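Local structure of uncharacterized protein (Bacteroides uniformis, 4Q5K) at residues 89-94 and 186-191; 120-125 and 181-186; 82-87 and 130-135. The protein is uncharacterised but probably cleaves peptidoglycan-derived muropeptides, as an N-acetylmuramoyl-L-alanine amidase-like member of the papain-like cysteine peptidase clan, and binds a GlcNAc-1,6-anhydroMurNAc disaccharide. All coordinates share one frame; numbering follows the deposited sequence.

Contact 1 (89-94 and 186-191). With NA (sodium ion), chain C; 2YP ((2R)-2-[[(1R,2S,3R,4R,5R)-4-acetamido-2-[(2S,3R,4R,5S,6R)-3-acetamido-6-(hydroxymethyl)-4,5-bis(oxidanyl)oxan-2-yl]oxy-6,8-dioxabicyclo[3.2.1]octan-3-yl]oxy]propanoic acid), chain B.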
loop_
_atom_site.group_PDB
_atom_site.type_symbol
_atom_site.label_atom_id
_atom_site.label_comp_id
_atom_site.label_asym_id
_atom_site.label_seq_id
_atom_site.Cartn_x
_atom_site.Cartn_y
_atom_site.Cartn_z
ATOM N N HIS A 89 -3.341 8.335 -4.000
ATOM C CA HIS A 89 -2.020 8.636 -3.461
ATOM C C HIS A 89 -1.857 8.330 -1.992
ATOM O O HIS A 89 -0.813 7.852 -1.562
ATOM C CB HIS A 89 -1.689 10.117 -3.704
ATOM C CG HIS A 89 -1.625 10.477 -5.145
ATOM N ND1 HIS A 89 -0.636 9.996 -5.971
ATOM C CD2 HIS A 89 -2.424 11.247 -5.913
ATOM C CE1 HIS A 89 -0.838 10.446 -7.191
ATOM N NE2 HIS A 89 -1.906 11.219 -7.180
ATOM N N TYR A 90 -2.867 8.680 -1.202
ATOM C CA TYR A 90 -2.804 8.439 0.240
ATOM C C TYR A 90 -3.351 7.057 0.564
ATOM O O TYR A 90 -4.423 6.674 0.124
ATOM C CB TYR A 90 -3.584 9.486 0.979
ATOM C CG TYR A 90 -2.927 10.835 0.978
ATOM C CD1 TYR A 90 -1.757 11.060 1.698
ATOM C CD2 TYR A 90 -3.491 11.902 0.281
ATOM C CE1 TYR A 90 -1.165 12.310 1.740
ATOM C CE2 TYR A 90 -2.885 13.155 0.324
ATOM C CZ TYR A 90 -1.740 13.370 1.045
ATOM O OH TYR A 90 -1.142 14.616 1.164
ATOM N N ILE A 91 -2.624 6.301 1.381
ATOM C CA ILE A 91 -3.012 4.917 1.668
ATOM C C ILE A 91 -4.341 4.860 2.426
ATOM O O ILE A 91 -5.127 3.958 2.172
ATOM C CB ILE A 91 -1.869 4.152 2.354
ATOM C CG1 ILE A 91 -0.651 4.117 1.419
ATOM C CG2 ILE A 91 -2.289 2.785 2.728
ATOM C CD1 ILE A 91 -0.886 3.661 -0.019
ATOM N N ALA A 92 -4.670 5.851 3.276
ATOM C CA ALA A 92 -6.012 5.824 3.894
ATOM C C ALA A 92 -7.084 5.802 2.822
ATOM O O ALA A 92 -8.081 5.108 2.946
ATOM C CB ALA A 92 -6.229 7.036 4.794
ATOM N N ASP A 93 -6.866 6.570 1.759
ATOM C CA ASP A 93 -7.827 6.692 0.645
ATOM C C ASP A 93 -7.867 5.393 -0.167
ATOM O O ASP A 93 -8.931 4.939 -0.574
ATOM C CB ASP A 93 -7.410 7.894 -0.220
ATOM C CG ASP A 93 -8.537 8.529 -0.997
ATOM O OD1 ASP A 93 -9.717 8.155 -0.830
ATOM O OD2 ASP A 93 -8.191 9.433 -1.777
ATOM N N TRP A 94 -6.689 4.830 -0.431
ATOM C CA TRP A 94 -6.504 3.564 -1.117
ATOM C C TRP A 94 -7.231 2.442 -0.385
ATOM O O TRP A 94 -7.936 1.636 -0.987
ATOM C CB TRP A 94 -4.994 3.305 -1.190
ATOM C CG TRP A 94 -4.525 2.156 -2.012
ATOM C CD1 TRP A 94 -4.135 2.203 -3.312
ATOM C CD2 TRP A 94 -4.292 0.804 -1.569
ATOM N NE1 TRP A 94 -3.666 0.977 -3.697
ATOM C CE2 TRP A 94 -3.764 0.101 -2.650
ATOM C CE3 TRP A 94 -4.493 0.131 -0.370
ATOM C CZ2 TRP A 94 -3.443 -1.245 -2.581
ATOM C CZ3 TRP A 94 -4.133 -1.214 -0.297
ATOM C CH2 TRP A 94 -3.636 -1.882 -1.391
ATOM N N LEU A 186 1.139 12.994 7.286
ATOM C CA LEU A 186 1.194 11.735 6.559
ATOM C C LEU A 186 0.666 10.603 7.418
ATOM O O LEU A 186 0.984 10.517 8.620
ATOM C CB LEU A 186 2.624 11.440 6.114
ATOM C CG LEU A 186 2.847 10.219 5.227
ATOM C CD1 LEU A 186 2.140 10.382 3.892
ATOM C CD2 LEU A 186 4.349 9.996 5.015
ATOM N N ASP A 187 -0.137 9.738 6.799
ATOM C CA ASP A 187 -0.792 8.625 7.512
ATOM C C ASP A 187 0.011 7.327 7.498
ATOM O O ASP A 187 0.047 6.613 8.506
ATOM C CB ASP A 187 -2.177 8.373 6.947
ATOM C CG ASP A 187 -2.163 7.977 5.473
ATOM O OD1 ASP A 187 -1.423 8.618 4.693
ATOM O OD2 ASP A 187 -2.920 7.047 5.112
ATOM N N VAL A 188 0.629 7.023 6.368
ATOM C CA VAL A 188 1.338 5.772 6.152
ATOM C C VAL A 188 2.646 6.088 5.466
ATOM O O VAL A 188 2.653 6.956 4.580
ATOM C CB VAL A 188 0.475 4.789 5.308
ATOM C CG1 VAL A 188 1.274 3.623 4.744
ATOM C CG2 VAL A 188 -0.684 4.300 6.111
ATOM N N ALA A 189 3.730 5.406 5.851
ATOM C CA ALA A 189 5.067 5.615 5.302
ATOM C C ALA A 189 5.647 4.465 4.494
ATOM O O ALA A 189 6.607 4.668 3.759
ATOM C CB ALA A 189 6.024 5.926 6.439
ATOM N N HIS A 190 5.086 3.264 4.626
ATOM C CA HIS A 190 5.668 2.089 4.018
ATOM C C HIS A 190 4.604 0.994 4.035
ATOM O O HIS A 190 3.677 1.037 4.824
ATOM C CB HIS A 190 6.933 1.674 4.790
ATOM C CG HIS A 190 7.734 0.595 4.121
ATOM N ND1 HIS A 190 7.907 0.544 2.757
ATOM C CD2 HIS A 190 8.384 -0.480 4.619
ATOM C CE1 HIS A 190 8.653 -0.499 2.447
ATOM N NE2 HIS A 190 8.955 -1.133 3.559
HETATM N N MSE A 191 4.768 0.010 3.172
HETATM C CA MSE A 191 3.840 -1.115 3.056
HETATM C C MSE A 191 4.575 -2.382 2.690
HETATM O O MSE A 191 5.672 -2.332 2.125
HETATM C CB MSE A 191 2.818 -0.872 1.914
HETATM C CG MSE A 191 2.096 0.396 1.953
HETATM SE SE MSE A 191 0.914 0.595 0.526
HETATM C CE MSE A 191 -0.487 -0.486 1.286
HETATM NA NA NA C . 1.384 11.317 10.732
HETATM C C1 2YP B . 3.044 6.684 -2.814
HETATM O O1 2YP B . 3.935 6.866 -1.774
HETATM C C2 2YP B . 2.635 8.067 -3.287
HETATM C C3 2YP B . 1.801 7.982 -4.567
HETATM O O3 2YP B . 1.706 9.276 -5.133
HETATM C C4 2YP B . 2.425 7.048 -5.598
HETATM O OAC 2YP B . 3.627 9.967 -1.418
HETATM C CAB 2YP B . 2.440 9.613 -1.363
HETATM C CAA 2YP B . 1.522 10.101 -0.289
HETATM N N2 2YP B . 1.897 8.760 -2.244
HETATM O O4 2YP B . 1.474 6.789 -6.628
HETATM C C5 2YP B . 2.808 5.723 -4.949
HETATM C C6 2YP B . 3.519 4.767 -5.896
HETATM O O6 2YP B . 4.736 5.305 -6.418
HETATM O O5 2YP B . 3.698 5.982 -3.850
HETATM C CA4 2YP B . 4.222 5.738 -0.935
HETATM C CA3 2YP B . 5.462 6.167 -0.157
HETATM O OAH 2YP B . 6.264 5.012 0.128
HETATM C CAI 2YP B . 7.511 5.031 -0.586
HETATM C CAJ 2YP B . 7.285 4.553 -2.012
HETATM C CAL 2YP B . 8.555 4.208 0.176
HETATM O OAM 2YP B . 9.539 3.767 -0.433
HETATM O O 2YP B . 8.310 4.046 1.412
HETATM C CA5 2YP B . 3.043 5.409 -0.018
HETATM O OA5 2YP B . 2.778 6.548 0.841
HETATM C CA6 2YP B . 3.338 4.314 0.996
HETATM O OA6 2YP B . 3.851 5.038 2.129
HETATM C CA1 2YP B . 3.813 6.418 1.779
HETATM C CA2 2YP B . 5.133 6.886 1.156
HETATM N NAD 2YP B . 5.116 8.330 0.974
HETATM C CAE 2YP B . 5.817 9.169 1.713
HETATM O OAG 2YP B . 6.544 8.773 2.616
HETATM C CAF 2YP B . 5.661 10.626 1.388
HETATM O O HOH W 1 -0.300 7.570 2.493
HETATM O O HOH W 2 1.489 12.123 12.972
HETATM O O HOH W 3 -0.113 13.302 10.409
HETATM O O HOH W 4 -0.724 10.206 11.345
#
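D187 is gripped through both carboxylate oxygens. Its OD2 accepts from A92 N at 2.8 Å, a bond that meets OD2 nearly along the C-O axis but is bent at the hydrogen to 133°. OD1 takes a proton from a water at 2.7 Å, and that water accepts from I91 N at 2.9 Å. The carboxylate thus collects, directly or through water, two N-H groups of the first turn of helix 91-100, just after Y90 in the N-cap position; the helix end would probably favour its negative charge. D187 can do this because its CG lies between its own backbone N and carbonyl carbon (chi1 61°), which aims the group at the helix start. The Y90 ring stands obliquely beside OD1, while its hydroxyl bonds to E147 and to M123 N.

In this papain-like fold the contact lays the start of one helix against strand 188-197 of the central antiparallel sheet. That strand also carries H190, which touches C41 and bonds to H205, consistent with the Cys-His-His triad of NlpC-type enzymes.

Deeper in, packing is apolar. I91 crosses V188 at about a right angle, CB to CB 3.8 Å, and meets M191, a selenomethionine, tip to tip with CD1 3.6 Å from SE. M191 SE, 5.4 Å from the centroid of the W94 six-membered ring, makes a Met-aromatic contact, and CE lies over one face. On the ligand side H89 holds the GlcNAc unit twice: ND1 is hydrogen-bonded to O3 at 2.6 Å, either atom a possible donor, and the carbonyl O receives N2 at 2.9 Å.

Contact 2 (120-125 and 181-186). With NA (sodium ion), chain C; 2YP ((2R)-2-[[(1R,2S,3R,4R,5R)-4-acetamido-2-[(2S,3R,4R,5S,6R)-3-acetamido-6-(hydroxymethyl)-4,5-bis(oxidanyl)oxan-2-yl]oxy-6,8-dioxabicyclo[3.2.1]octan-3-yl]oxy]propanoic acid), chain B.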
loop_
_atom_site.group_PDB
_atom_site.type_symbol
_atom_site.label_atom_id
_atom_site.label_comp_id
_atom_site.label_asym_id
_atom_site.label_seq_id
_atom_site.Cartn_x
_atom_site.Cartn_y
_atom_site.Cartn_z
ATOM N N ILE A 120 -3.924 14.606 7.364
ATOM C CA ILE A 120 -3.325 14.365 6.067
ATOM C C ILE A 120 -3.202 15.673 5.300
ATOM O O ILE A 120 -4.194 16.344 5.062
ATOM C CB ILE A 120 -4.138 13.295 5.288
ATOM C CG1 ILE A 120 -3.973 11.913 5.973
ATOM C CG2 ILE A 120 -3.690 13.231 3.843
ATOM C CD1 ILE A 120 -4.793 10.787 5.344
ATOM N N SER A 121 -1.966 16.033 4.962
ATOM C CA SER A 121 -1.649 17.285 4.270
ATOM C C SER A 121 -0.265 17.296 3.634
ATOM O O SER A 121 0.140 18.311 3.122
ATOM C CB SER A 121 -1.743 18.461 5.247
ATOM O OG SER A 121 -0.824 18.297 6.295
ATOM N N TYR A 122 0.443 16.179 3.638
ATOM C CA TYR A 122 1.846 16.142 3.217
ATOM C C TYR A 122 2.064 16.617 1.793
ATOM O O TYR A 122 2.970 17.411 1.545
ATOM C CB TYR A 122 2.406 14.713 3.377
ATOM C CG TYR A 122 3.896 14.581 3.172
ATOM C CD1 TYR A 122 4.786 14.775 4.211
ATOM C CD2 TYR A 122 4.408 14.280 1.920
ATOM C CE1 TYR A 122 6.155 14.666 4.001
ATOM C CE2 TYR A 122 5.768 14.163 1.713
ATOM C CZ TYR A 122 6.632 14.343 2.756
ATOM O OH TYR A 122 7.978 14.215 2.552
HETATM N N MSE A 123 1.268 16.127 0.854
HETATM C CA MSE A 123 1.527 16.412 -0.551
HETATM C C MSE A 123 1.303 17.882 -0.897
HETATM O O MSE A 123 2.151 18.497 -1.547
HETATM C CB MSE A 123 0.667 15.542 -1.451
HETATM C CG MSE A 123 0.987 14.066 -1.315
HETATM SE SE MSE A 123 -0.167 12.939 -2.376
HETATM C CE MSE A 123 0.559 13.303 -4.113
ATOM N N SER A 124 0.201 18.458 -0.445
ATOM C CA SER A 124 -0.019 19.874 -0.718
ATOM C C SER A 124 0.938 20.769 0.054
ATOM O O SER A 124 1.221 21.887 -0.371
ATOM C CB SER A 124 -1.456 20.283 -0.462
ATOM O OG SER A 124 -1.732 20.300 0.929
ATOM N N SER A 125 1.458 20.283 1.172
ATOM C CA SER A 125 2.465 21.032 1.934
ATOM C C SER A 125 3.837 21.012 1.283
ATOM O O SER A 125 4.626 21.913 1.501
ATOM C CB SER A 125 2.574 20.527 3.386
ATOM O OG SER A 125 1.419 20.894 4.113
ATOM N N THR A 181 2.675 6.338 10.712
ATOM C CA THR A 181 3.821 7.216 10.899
ATOM C C THR A 181 3.491 8.504 11.614
ATOM O O THR A 181 2.419 9.073 11.425
ATOM C CB THR A 181 4.511 7.518 9.536
ATOM O OG1 THR A 181 5.607 8.396 9.740
ATOM C CG2 THR A 181 3.566 8.180 8.526
ATOM N N ASN A 182 4.464 8.977 12.393
ATOM C CA ASN A 182 4.358 10.287 13.030
ATOM C C ASN A 182 4.857 11.437 12.169
ATOM O O ASN A 182 4.866 12.577 12.632
ATOM C CB ASN A 182 5.004 10.280 14.430
ATOM C CG ASN A 182 6.455 9.896 14.394
ATOM O OD1 ASN A 182 7.184 10.248 13.470
ATOM N ND2 ASN A 182 6.893 9.155 15.417
ATOM N N THR A 183 5.234 11.177 10.922
ATOM C CA THR A 183 5.565 12.266 10.005
ATOM C C THR A 183 4.359 13.188 9.913
ATOM O O THR A 183 3.229 12.721 9.671
ATOM C CB THR A 183 5.938 11.685 8.652
ATOM O OG1 THR A 183 7.190 11.009 8.791
ATOM C CG2 THR A 183 6.029 12.741 7.566
ATOM N N PRO A 184 4.564 14.496 10.116
ATOM C CA PRO A 184 3.415 15.388 10.084
ATOM C C PRO A 184 2.723 15.412 8.734
ATOM O O PRO A 184 3.375 15.520 7.686
ATOM C CB PRO A 184 4.039 16.752 10.408
ATOM C CG PRO A 184 5.215 16.407 11.239
ATOM C CD PRO A 184 5.762 15.165 10.645
ATOM N N GLY A 185 1.409 15.304 8.772
ATOM C CA GLY A 185 0.610 15.363 7.569
ATOM C C GLY A 185 0.540 14.065 6.775
ATOM O O GLY A 185 -0.046 14.056 5.681
ATOM N N LEU A 186 1.139 12.994 7.286
ATOM C CA LEU A 186 1.194 11.735 6.559
ATOM C C LEU A 186 0.666 10.603 7.418
ATOM O O LEU A 186 0.984 10.517 8.620
ATOM C CB LEU A 186 2.624 11.440 6.114
ATOM C CG LEU A 186 2.847 10.219 5.227
ATOM C CD1 LEU A 186 2.140 10.382 3.892
ATOM C CD2 LEU A 186 4.349 9.996 5.015
HETATM NA NA NA C . 1.384 11.317 10.732
HETATM C C1 2YP B . 3.044 6.684 -2.814
HETATM O O1 2YP B . 3.935 6.866 -1.774
HETATM C C2 2YP B . 2.635 8.067 -3.287
HETATM C C3 2YP B . 1.801 7.982 -4.567
HETATM O O3 2YP B . 1.706 9.276 -5.133
HETATM C C4 2YP B . 2.425 7.048 -5.598
HETATM O OAC 2YP B . 3.627 9.967 -1.418
HETATM C CAB 2YP B . 2.440 9.613 -1.363
HETATM C CAA 2YP B . 1.522 10.101 -0.289
HETATM N N2 2YP B . 1.897 8.760 -2.244
HETATM O O4 2YP B . 1.474 6.789 -6.628
HETATM C C5 2YP B . 2.808 5.723 -4.949
HETATM C C6 2YP B . 3.519 4.767 -5.896
HETATM O O6 2YP B . 4.736 5.305 -6.418
HETATM O O5 2YP B . 3.698 5.982 -3.850
HETATM C CA4 2YP B . 4.222 5.738 -0.935
HETATM C CA3 2YP B . 5.462 6.167 -0.157
HETATM O OAH 2YP B . 6.264 5.012 0.128
HETATM C CAI 2YP B . 7.511 5.031 -0.586
HETATM C CAJ 2YP B . 7.285 4.553 -2.012
HETATM C CAL 2YP B . 8.555 4.208 0.176
HETATM O OAM 2YP B . 9.539 3.767 -0.433
HETATM O O 2YP B . 8.310 4.046 1.412
HETATM C CA5 2YP B . 3.043 5.409 -0.018
HETATM O OA5 2YP B . 2.778 6.548 0.841
HETATM C CA6 2YP B . 3.338 4.314 0.996
HETATM O OA6 2YP B . 3.851 5.038 2.129
HETATM C CA1 2YP B . 3.813 6.418 1.779
HETATM C CA2 2YP B . 5.133 6.886 1.156
HETATM N NAD 2YP B . 5.116 8.330 0.974
HETATM C CAE 2YP B . 5.817 9.169 1.713
HETATM O OAG 2YP B . 6.544 8.773 2.616
HETATM C CAF 2YP B . 5.661 10.626 1.388
HETATM O O HOH W 3 -0.113 13.302 10.409
HETATM O O HOH W 2 1.489 12.123 12.972
HETATM O O HOH W 4 -0.724 10.206 11.345
#
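G185 O is the tight point, taking two consecutive backbone N-H groups at the start of helix 122-125. S121 N donates over 2.8 Å in a nearly straight bond of 170° at the hydrogen, and Y122 N donates over 3.0 Å from 38° above the carbonyl plane. I120 adds a CA-H...O contact, its CA 3.3 Å from G185 O. With no side chain at G185, S121 OG comes within 3.5 Å of G185 CA, and the two backbones close up at this point.

G185 is the third residue of a type II beta turn, T183 to L186, closed by L186 N to T183 O, and its positive phi suits that place. The turn joins strands 176-181 and 188-197 of the main sheet and doubles as a metal site: the carbonyl oxygens of T181, T183 and L186 bind a sodium ion with three waters, L186 O being the nearest at 2.3 Å. T181 OG1 accepts from T183 N, an ST turn within the same loop.

Away from G185 the fit is looser. The Y122 ring, swung out with CG anti to the backbone N (chi1 -171°), presents its edge to P184 O, which lies in the ring plane 3.8 Å from CD1. T183 CG2 reaches the ring only obliquely, 4.1 Å from CE1, and P184 is exposed to solvent. The CE2 side of the ring belongs to the binding site, with Y122 CE2 3.6 Å from CAF, the acetyl methyl of the anhydroMurNAc unit, which approaches obliquely; the carbonyl oxygen OAG of the same acetyl group is brushed by the L186 CD2 methyl.

Contact 3 (82-87 and 130-135). With 2YP ((2R)-2-[[(1R,2S,3R,4R,5R)-4-acetamido-2-[(2S,3R,4R,5S,6R)-3-acetamido-6-(hydroxymethyl)-4,5-bis(oxidanyl)oxan-2-yl]oxy-6,8-dioxabicyclo[3.2.1]octan-3-yl]oxy]propanoic acid), chain B.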
loop_
_atom_site.group_PDB
_atom_site.type_symbol
_atom_site.label_atom_id
_atom_site.label_comp_id
_atom_site.label_asym_id
_atom_site.label_seq_id
_atom_site.Cartn_x
_atom_site.Cartn_y
_atom_site.Cartn_z
ATOM N N ASP A 82 -8.762 9.825 -14.180
ATOM C CA ASP A 82 -9.162 11.197 -14.506
ATOM C C ASP A 82 -8.153 12.163 -13.888
ATOM O O ASP A 82 -8.414 12.786 -12.856
ATOM C CB ASP A 82 -10.576 11.478 -13.991
ATOM C CG ASP A 82 -11.080 12.848 -14.395
ATOM O OD1 ASP A 82 -10.465 13.485 -15.277
ATOM O OD2 ASP A 82 -12.073 13.305 -13.795
ATOM N N GLY A 83 -6.983 12.247 -14.518
ATOM C CA GLY A 83 -5.908 13.094 -14.037
ATOM C C GLY A 83 -5.087 12.535 -12.888
ATOM O O GLY A 83 -5.436 11.512 -12.248
ATOM N N TYR A 84 -3.994 13.227 -12.587
ATOM C CA TYR A 84 -3.104 12.807 -11.518
ATOM C C TYR A 84 -3.829 12.585 -10.190
ATOM O O TYR A 84 -3.509 11.645 -9.463
ATOM C CB TYR A 84 -2.034 13.866 -11.344
ATOM C CG TYR A 84 -1.055 13.626 -10.232
ATOM C CD1 TYR A 84 -0.106 12.609 -10.328
ATOM C CD2 TYR A 84 -1.040 14.436 -9.109
ATOM C CE1 TYR A 84 0.836 12.403 -9.330
ATOM C CE2 TYR A 84 -0.138 14.212 -8.096
ATOM C CZ TYR A 84 0.799 13.212 -8.193
ATOM O OH TYR A 84 1.696 13.049 -7.177
ATOM N N THR A 85 -4.765 13.472 -9.851
ATOM C CA THR A 85 -5.361 13.432 -8.540
ATOM C C THR A 85 -6.414 12.324 -8.396
ATOM O O THR A 85 -6.935 12.129 -7.294
ATOM C CB THR A 85 -5.950 14.797 -8.116
ATOM O OG1 THR A 85 -7.041 15.169 -8.972
ATOM C CG2 THR A 85 -4.860 15.882 -8.142
ATOM N N SER A 86 -6.732 11.605 -9.490
ATOM C CA SER A 86 -7.595 10.434 -9.408
ATOM C C SER A 86 -6.874 9.199 -8.896
ATOM O O SER A 86 -7.532 8.229 -8.498
ATOM C CB SER A 86 -8.229 10.107 -10.761
ATOM O OG SER A 86 -7.306 9.645 -11.738
ATOM N N ARG A 87 -5.548 9.206 -8.927
ATOM C CA ARG A 87 -4.761 8.110 -8.352
ATOM C C ARG A 87 -4.896 8.176 -6.829
ATOM O O ARG A 87 -4.901 9.272 -6.256
ATOM C CB ARG A 87 -3.269 8.230 -8.755
ATOM C CG ARG A 87 -2.519 6.928 -8.730
ATOM C CD ARG A 87 -1.053 7.092 -8.738
ATOM N NE ARG A 87 -0.586 7.832 -9.902
ATOM C CZ ARG A 87 0.622 8.396 -9.985
ATOM N NH1 ARG A 87 1.496 8.297 -8.983
ATOM N NH2 ARG A 87 0.974 9.089 -11.061
ATOM N N TYR A 130 6.665 16.250 -5.797
ATOM C CA TYR A 130 5.797 15.537 -6.716
ATOM C C TYR A 130 5.760 16.276 -8.048
ATOM O O TYR A 130 5.319 17.429 -8.114
ATOM C CB TYR A 130 4.375 15.426 -6.125
ATOM C CG TYR A 130 4.344 14.679 -4.808
ATOM C CD1 TYR A 130 4.181 13.314 -4.783
ATOM C CD2 TYR A 130 4.498 15.350 -3.594
ATOM C CE1 TYR A 130 4.173 12.624 -3.599
ATOM C CE2 TYR A 130 4.522 14.665 -2.403
ATOM C CZ TYR A 130 4.333 13.289 -2.411
ATOM O OH TYR A 130 4.333 12.626 -1.200
ATOM N N LYS A 131 6.206 15.613 -9.114
ATOM C CA LYS A 131 6.307 16.261 -10.435
ATOM C C LYS A 131 5.015 17.013 -10.790
ATOM O O LYS A 131 5.041 18.139 -11.257
ATOM C CB LYS A 131 6.622 15.224 -11.518
ATOM C CG LYS A 131 6.590 15.744 -12.950
ATOM C CD LYS A 131 6.649 14.609 -13.951
ATOM C CE LYS A 131 8.004 13.983 -14.002
ATOM N NZ LYS A 131 8.084 13.099 -15.201
ATOM N N GLN A 132 3.880 16.335 -10.596
ATOM C CA GLN A 132 2.569 16.813 -11.048
ATOM C C GLN A 132 1.909 17.803 -10.107
ATOM O O GLN A 132 0.813 18.281 -10.382
ATOM C CB GLN A 132 1.613 15.635 -11.303
ATOM C CG GLN A 132 2.131 14.613 -12.296
ATOM C CD GLN A 132 2.935 13.502 -11.665
ATOM O OE1 GLN A 132 3.633 13.703 -10.662
ATOM N NE2 GLN A 132 2.864 12.327 -12.258
ATOM N N LEU A 133 2.562 18.064 -8.974
ATOM C CA LEU A 133 2.185 19.138 -8.103
ATOM C C LEU A 133 3.137 20.318 -8.229
ATOM O O LEU A 133 2.681 21.439 -8.076
ATOM C CB LEU A 133 2.110 18.692 -6.641
ATOM C CG LEU A 133 1.153 17.523 -6.317
ATOM C CD1 LEU A 133 1.041 17.327 -4.819
ATOM C CD2 LEU A 133 -0.233 17.752 -6.921
ATOM N N ALA A 134 4.431 20.055 -8.456
ATOM C CA ALA A 134 5.478 21.099 -8.438
ATOM C C ALA A 134 5.209 22.264 -9.359
ATOM O O ALA A 134 5.681 23.381 -9.101
ATOM C CB ALA A 134 6.872 20.494 -8.700
ATOM N N ASN A 135 4.432 22.046 -10.415
ATOM C CA ASN A 135 4.078 23.150 -11.289
ATOM C C ASN A 135 2.668 22.956 -11.833
ATOM O O ASN A 135 2.397 23.149 -13.020
ATOM C CB ASN A 135 5.130 23.309 -12.411
ATOM C CG ASN A 135 5.176 24.715 -13.003
ATOM O OD1 ASN A 135 4.734 25.700 -12.395
ATOM N ND2 ASN A 135 5.736 24.810 -14.195
HETATM C C1 2YP B . 3.044 6.684 -2.814
HETATM O O1 2YP B . 3.935 6.866 -1.774
HETATM C C2 2YP B . 2.635 8.067 -3.287
HETATM C C3 2YP B . 1.801 7.982 -4.567
HETATM O O3 2YP B . 1.706 9.276 -5.133
HETATM C C4 2YP B . 2.425 7.048 -5.598
HETATM O OAC 2YP B . 3.627 9.967 -1.418
HETATM C CAB 2YP B . 2.440 9.613 -1.363
HETATM C CAA 2YP B . 1.522 10.101 -0.289
HETATM N N2 2YP B . 1.897 8.760 -2.244
HETATM O O4 2YP B . 1.474 6.789 -6.628
HETATM C C5 2YP B . 2.808 5.723 -4.949
HETATM C C6 2YP B . 3.519 4.767 -5.896
HETATM O O6 2YP B . 4.736 5.305 -6.418
HETATM O O5 2YP B . 3.698 5.982 -3.850
HETATM C CA4 2YP B . 4.222 5.738 -0.935
HETATM C CA3 2YP B . 5.462 6.167 -0.157
HETATM O OAH 2YP B . 6.264 5.012 0.128
HETATM C CAI 2YP B . 7.511 5.031 -0.586
HETATM C CAJ 2YP B . 7.285 4.553 -2.012
HETATM C CAL 2YP B . 8.555 4.208 0.176
HETATM O OAM 2YP B . 9.539 3.767 -0.433
HETATM O O 2YP B . 8.310 4.046 1.412
HETATM C CA5 2YP B . 3.043 5.409 -0.018
HETATM O OA5 2YP B . 2.778 6.548 0.841
HETATM C CA6 2YP B . 3.338 4.314 0.996
HETATM O OA6 2YP B . 3.851 5.038 2.129
HETATM C CA1 2YP B . 3.813 6.418 1.779
HETATM C CA2 2YP B . 5.133 6.886 1.156
HETATM N NAD 2YP B . 5.116 8.330 0.974
HETATM C CAE 2YP B . 5.817 9.169 1.713
HETATM O OAG 2YP B . 6.544 8.773 2.616
HETATM C CAF 2YP B . 5.661 10.626 1.388
#
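The Y84 ring is overlapped by Q132 on one face: the CB of Q132 sits over the centre of the phenol ring in a CH-pi contact, 3.5 Å from the centroid and 12° off the normal. The Q132 chain bends at chi2 (90°), which carries its amide across the same ring, stacked with the planes 25° apart and CD only 3.3 Å from Y84 CE1. The amide nitrogen NE2 is then held by E25. L133 crosses Y84 at about a right angle, its CD2 methyl 3.7 Å from Y84 CE2, while Y84 OH comes within 3.5 Å of CD1 on the Y130 ring, these two side chains also crossing at about a right angle.

The contact joins the short 3-10 turn 84-86, which precedes helix 91-100, to the region of helix 131-134, and each partner reaches the GlcNAc end of the bound disaccharide. From the first side R87 NH1 donates to the sugar hydroxyl oxygen O4 at 2.8 Å, near the guanidinium plane; salt bridges to E25 and E30 probably fix the group's rotation. From the second, Y130 OH donates to the acetyl oxygen OAC at 2.8 Å, with OAC in the plane of the ring.

Overall arrangement
Along the chain the six segments run 82-87, 89-94, 120-125, 130-135, 181-186 and 186-191, so contact 2 is nested within the loop closed by contact 1, while contact 3 crosses both. Contacts 1 and 2 have centres about 10 Å apart and share L186 and the sodium ion; contact 3 is centred about 16 Å from each. H89 NE2 to Y84 O ties it to contact 1, and M123 and Y122 packing on Y84, Y130 and L133 ties it to contact 2. All three touch the disaccharide, so the start of strand 188-197, the sodium-binding turn and the helical region together build one sugar-binding cleft.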